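Local atomic coordinates of translocator protein BipD (Burkholderia pseudomallei, PDB entry 3NFT), a protein that is required for invasion of epithelial cells and survival within host cells, and probably regulates secretion of the effectors BipB and BipC by the type III secretion system. Residues 145-148 / 149-152; 270-273 / 274-278. All coordinates share one frame; numbering follows the deposited sequence.

Contact 1 of 2, residues 145-148 / 149-152; sequences EGLT and KYFQ
Glu145 and Lys149 begin a ladder of four i to i+4 backbone hydrogen bonds that joins 145-148 to 149-152 as one continuous alpha-helix. Lys149 N donates to Glu145 O at 2.9 Å, Tyr150 N to Gly146 O, Phe151 N to Leu147 O, and Gln152 N to Thr148 O at 2.8 Å. The straightest of them is the Tyr150 to Gly146 bond, with an N-H...O angle of 170°.

Among the side chains, the direct meeting is between Leu147 and Tyr150, three residues apart on one side of the helix. Leu147 CD1 reaches Tyr150 CD2 at 3.9 Å; a single methyl branch thus touches the ring carbon beside the CB attachment, and the two side chains pass each other at a slant. Tyr150 CG lies anti to the backbone N (chi1 158°), which sends the ring outward from the helix with its CD2 edge facing Leu147 and leaves Leu147 O at that edge, 3.8 Å from Tyr150 CD2. Phe151 CB sits 3.3 Å from Leu147 O, while its ring leads away from 145-148. The polar ends turn to other partners: Thr148 OG1, placed beside its own backbone N (chi1 -57°), bonds to Val144 O one turn back, and Glu145 OE1 forms a salt bridge with Arg82.

Helix 121-160 is covered here on several sides. Leu147 and Tyr150 pack on Leu268 and Ile261 of helix 244-295, the other long helix of the predicted coiled coil; the Phe151 ring stacks with that of Phe54 from helix 41-56 and meets Phe78 at a steep angle; and Gln152 bonds through its amide to Asp79 and Arg82 of helix 76-103.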
loop_
_atom_site.group_PDB
_atom_site.type_symbol
_atom_site.label_atom_id
_atom_site.label_comp_id
_atom_site.label_asym_id
_atom_site.label_seq_id
_atom_site.Cartn_x
_atom_site.Cartn_y
_atom_site.Cartn_z
ATOM N N GLU A 145 -25.317 9.394 2.389
ATOM C CA GLU A 145 -26.023 10.676 2.623
ATOM C C GLU A 145 -27.026 10.949 1.519
ATOM O O GLU A 145 -28.177 11.249 1.779
ATOM C CB GLU A 145 -25.044 11.863 2.660
ATOM C CG GLU A 145 -25.659 13.299 2.386
ATOM C CD GLU A 145 -26.517 13.809 3.507
ATOM O OE1 GLU A 145 -27.117 14.904 3.369
ATOM O OE2 GLU A 145 -26.578 13.124 4.543
ATOM N N GLY A 146 -26.577 10.828 0.283
ATOM C CA GLY A 146 -27.447 11.134 -0.854
ATOM C C GLY A 146 -28.594 10.159 -0.990
ATOM O O GLY A 146 -29.750 10.533 -1.224
ATOM N N LEU A 147 -28.291 8.881 -0.861
ATOM C CA LEU A 147 -29.340 7.883 -0.964
ATOM C C LEU A 147 -30.338 8.017 0.190
ATOM O O LEU A 147 -31.522 7.778 0.010
ATOM C CB LEU A 147 -28.764 6.482 -1.082
ATOM C CG LEU A 147 -28.463 6.007 -2.522
ATOM C CD1 LEU A 147 -29.721 5.713 -3.319
ATOM C CD2 LEU A 147 -27.602 7.006 -3.311
ATOM N N THR A 148 -29.857 8.394 1.369
ATOM C CA THR A 148 -30.770 8.559 2.487
ATOM C C THR A 148 -31.634 9.806 2.296
ATOM O O THR A 148 -32.804 9.823 2.657
ATOM C CB THR A 148 -30.027 8.578 3.840
ATOM O OG1 THR A 148 -29.267 7.357 3.966
ATOM C CG2 THR A 148 -31.009 8.706 5.008
ATOM N N LYS A 149 -31.059 10.861 1.719
ATOM C CA LYS A 149 -31.876 12.008 1.364
ATOM C C LYS A 149 -32.974 11.661 0.364
ATOM O O LYS A 149 -34.131 12.092 0.489
ATOM C CB LYS A 149 -30.980 13.115 0.817
ATOM C CG LYS A 149 -31.746 14.301 0.354
ATOM C CD LYS A 149 -32.448 15.071 1.442
ATOM C CE LYS A 149 -32.778 16.483 0.930
ATOM N NZ LYS A 149 -33.806 17.155 1.733
ATOM N N TYR A 150 -32.617 10.890 -0.655
ATOM C CA TYR A 150 -33.599 10.348 -1.591
ATOM C C TYR A 150 -34.700 9.572 -0.890
ATOM O O TYR A 150 -35.883 9.782 -1.104
ATOM C CB TYR A 150 -32.892 9.464 -2.589
ATOM C CG TYR A 150 -33.718 8.421 -3.325
ATOM C CD1 TYR A 150 -34.774 8.774 -4.171
ATOM C CD2 TYR A 150 -33.400 7.084 -3.238
ATOM C CE1 TYR A 150 -35.471 7.824 -4.865
ATOM C CE2 TYR A 150 -34.104 6.115 -3.930
ATOM C CZ TYR A 150 -35.148 6.488 -4.751
ATOM O OH TYR A 150 -35.826 5.531 -5.464
ATOM N N PHE A 151 -34.263 8.664 -0.016
ATOM C CA PHE A 151 -35.161 7.774 0.730
ATOM C C PHE A 151 -36.128 8.621 1.553
ATOM O O PHE A 151 -37.318 8.355 1.568
ATOM C CB PHE A 151 -34.281 6.868 1.595
ATOM C CG PHE A 151 -34.952 5.648 2.180
ATOM C CD1 PHE A 151 -35.768 4.818 1.430
ATOM C CD2 PHE A 151 -34.639 5.277 3.499
ATOM C CE1 PHE A 151 -36.304 3.647 1.965
ATOM C CE2 PHE A 151 -35.148 4.106 4.030
ATOM C CZ PHE A 151 -35.984 3.299 3.276
ATOM N N GLN A 152 -35.584 9.660 2.205
ATOM C CA GLN A 152 -36.334 10.635 2.960
ATOM C C GLN A 152 -37.341 11.369 2.115
ATOM O O GLN A 152 -38.481 11.567 2.519
ATOM C CB GLN A 152 -35.389 11.613 3.675
ATOM C CG GLN A 152 -36.018 12.626 4.611
ATOM C CD GLN A 152 -34.954 13.425 5.368
ATOM O OE1 GLN A 152 -33.765 13.347 5.059
ATOM N NE2 GLN A 152 -35.359 14.166 6.371
#

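Contact 2 of 2, residues 270-273 / 274-278; sequences EKYS and HQNSN
Tyr272 and Asn276, one helical turn apart, make the main side-chain meeting of this stretch. The Asn276 amide nitrogen lies over one face of the tyrosine ring, 3.2 Å above its plane and displaced toward the rim, with ND2 at 3.3 Å from both Tyr272 CZ and CE2. The amide is steeply inclined to the ring, their planes 68° apart. Asn276 OD1 stays farther off, 3.9 Å from Tyr272 CE1. The tyrosine ring stands out from the helix (chi1 170°), and the Asn276 side chain, its CG beside the backbone N (chi1 -78°), turns back toward the preceding turn and lays ND2 over it. The amide is also held from beyond the helix: ND2 bonds to Glu44 of helix 41-56, and OD1 accepts a weak hydrogen bond from Gln92.

Backbone hydrogen bonds supply the second kind of link. Four i to i+4 bonds run from His274 N, Gln275 N, Asn276 N and Ser277 N to the carbonyls of Glu270, Lys271, Tyr272 and Ser273; the Asn276 N to Tyr272 O bond measures 2.9 Å.

A water provides the third. It donates to Lys271 O at 2.7 Å and lies at the edge of the imidazole, in its plane, hydrogen-bonded to His274 ND1 at 3.1 Å. Lys271 O thus receives both the water and Gln275 N, and the water bridges the imidazole to a carbonyl three residues back.

Toward the far end, Asn278 ND2 bonds to Asp120 of the second subunit, on which His274 also packs. Regular alpha-helical bonding, with Tyr272 and Gln275 turned onto helix 121-160, fits a long helix of the predicted intramolecular coiled coil of this tip-protein family.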
loop_
_atom_site.group_PDB
_atom_site.type_symbol
_atom_site.label_atom_id
_atom_site.label_comp_id
_atom_site.label_asym_id
_atom_site.label_seq_id
_atom_site.Cartn_x
_atom_site.Cartn_y
_atom_site.Cartn_z
ATOM N N GLU A 270 -26.672 -2.469 3.799
ATOM C CA GLU A 270 -25.862 -3.676 4.059
ATOM C C GLU A 270 -24.444 -3.539 3.504
ATOM O O GLU A 270 -23.470 -3.969 4.110
ATOM C CB GLU A 270 -26.563 -4.901 3.478
ATOM C CG GLU A 270 -27.768 -5.328 4.285
ATOM C CD GLU A 270 -28.670 -6.315 3.581
ATOM O OE1 GLU A 270 -28.348 -6.763 2.449
ATOM O OE2 GLU A 270 -29.725 -6.637 4.170
ATOM N N LYS A 271 -24.310 -2.914 2.334
ATOM C CA LYS A 271 -23.010 -2.707 1.748
ATOM C C LYS A 271 -22.221 -1.681 2.565
ATOM O O LYS A 271 -21.017 -1.840 2.747
ATOM C CB LYS A 271 -23.158 -2.264 0.298
ATOM C CG LYS A 271 -23.794 -3.300 -0.576
ATOM C CD LYS A 271 -24.014 -2.742 -1.946
ATOM C CE LYS A 271 -24.520 -3.800 -2.881
ATOM N NZ LYS A 271 -25.050 -3.140 -4.110
ATOM N N TYR A 272 -22.906 -0.647 3.073
ATOM C CA TYR A 272 -22.295 0.345 3.944
ATOM C C TYR A 272 -21.787 -0.336 5.237
ATOM O O TYR A 272 -20.697 -0.053 5.705
ATOM C CB TYR A 272 -23.322 1.421 4.257
ATOM C CG TYR A 272 -22.925 2.376 5.331
ATOM C CD1 TYR A 272 -21.865 3.272 5.161
ATOM C CD2 TYR A 272 -23.607 2.407 6.543
ATOM C CE1 TYR A 272 -21.500 4.156 6.182
ATOM C CE2 TYR A 272 -23.254 3.298 7.546
ATOM C CZ TYR A 272 -22.210 4.173 7.363
ATOM O OH TYR A 272 -21.829 5.033 8.371
ATOM N N SER A 273 -22.592 -1.225 5.798
ATOM C CA SER A 273 -22.177 -1.989 6.976
ATOM C C SER A 273 -20.913 -2.820 6.714
ATOM O O SER A 273 -20.035 -2.914 7.570
ATOM C CB SER A 273 -23.330 -2.872 7.447
ATOM O OG SER A 273 -24.439 -2.066 7.806
ATOM N N HIS A 274 -20.824 -3.424 5.533
ATOM C CA HIS A 274 -19.614 -4.129 5.113
ATOM C C HIS A 274 -18.406 -3.186 5.029
ATOM O O HIS A 274 -17.306 -3.529 5.482
ATOM C CB HIS A 274 -19.820 -4.885 3.794
ATOM C CG HIS A 274 -18.591 -5.583 3.315
ATOM N ND1 HIS A 274 -17.820 -5.101 2.276
ATOM C CD2 HIS A 274 -17.977 -6.707 3.754
ATOM C CE1 HIS A 274 -16.801 -5.918 2.077
ATOM N NE2 HIS A 274 -16.869 -6.894 2.965
ATOM N N GLN A 275 -18.603 -1.983 4.498
ATOM C CA GLN A 275 -17.558 -0.981 4.492
ATOM C C GLN A 275 -17.111 -0.627 5.909
ATOM O O GLN A 275 -15.925 -0.504 6.153
ATOM C CB GLN A 275 -17.995 0.292 3.716
ATOM C CG GLN A 275 -17.415 1.648 4.158
ATOM C CD GLN A 275 -15.927 1.772 3.976
ATOM O OE1 GLN A 275 -15.313 1.054 3.154
ATOM N NE2 GLN A 275 -15.316 2.695 4.732
ATOM N N ASN A 276 -18.057 -0.468 6.826
ATOM C CA ASN A 276 -17.710 -0.160 8.205
ATOM C C ASN A 276 -16.935 -1.297 8.860
ATOM O O ASN A 276 -16.031 -1.053 9.627
ATOM C CB ASN A 276 -18.959 0.152 9.010
ATOM C CG ASN A 276 -19.480 1.563 8.761
ATOM O OD1 ASN A 276 -18.733 2.443 8.309
ATOM N ND2 ASN A 276 -20.735 1.816 9.162
ATOM N N SER A 277 -17.305 -2.543 8.559
ATOM C CA SER A 277 -16.542 -3.712 8.995
ATOM C C SER A 277 -15.125 -3.684 8.422
ATOM O O SER A 277 -14.151 -3.894 9.146
ATOM C CB SER A 277 -17.283 -4.998 8.620
ATOM O OG SER A 277 -16.521 -6.140 8.968
ATOM N N ASN A 278 -15.007 -3.395 7.115
ATOM C CA ASN A 278 -13.694 -3.232 6.483
ATOM C C ASN A 278 -12.848 -2.138 7.154
ATOM O O ASN A 278 -11.632 -2.293 7.317
ATOM C CB ASN A 278 -13.833 -2.938 4.985
ATOM C CG ASN A 278 -14.131 -4.186 4.160
ATOM O OD1 ASN A 278 -14.020 -5.318 4.652
ATOM N ND2 ASN A 278 -14.452 -3.992 2.870
HETATM O O HOH W 1 -19.406 -2.892 0.829
#

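In the fold
After the short helix 30-35 the chain builds helices 41-56 and 76-103, which pack against both contacts. Contact 1 then falls within helix 121-160, and after the intervening hairpins and short helices the chain returns in helix 244-295, which carries contact 2. Each contact joins consecutive turns of one helix and closes no loop; the two follow in series, neither nested nor crossed. The centres of contact 1 and contact 2 lie about 17 Å apart, and the nearest atoms of contact 1 and contact 2 about 8 Å, without touching. The two long helices nevertheless pack together, Tyr272 on Val144, while Leu47 touches both Thr148 and Tyr272, tying helix 41-56 to both helices of the predicted coiled coil.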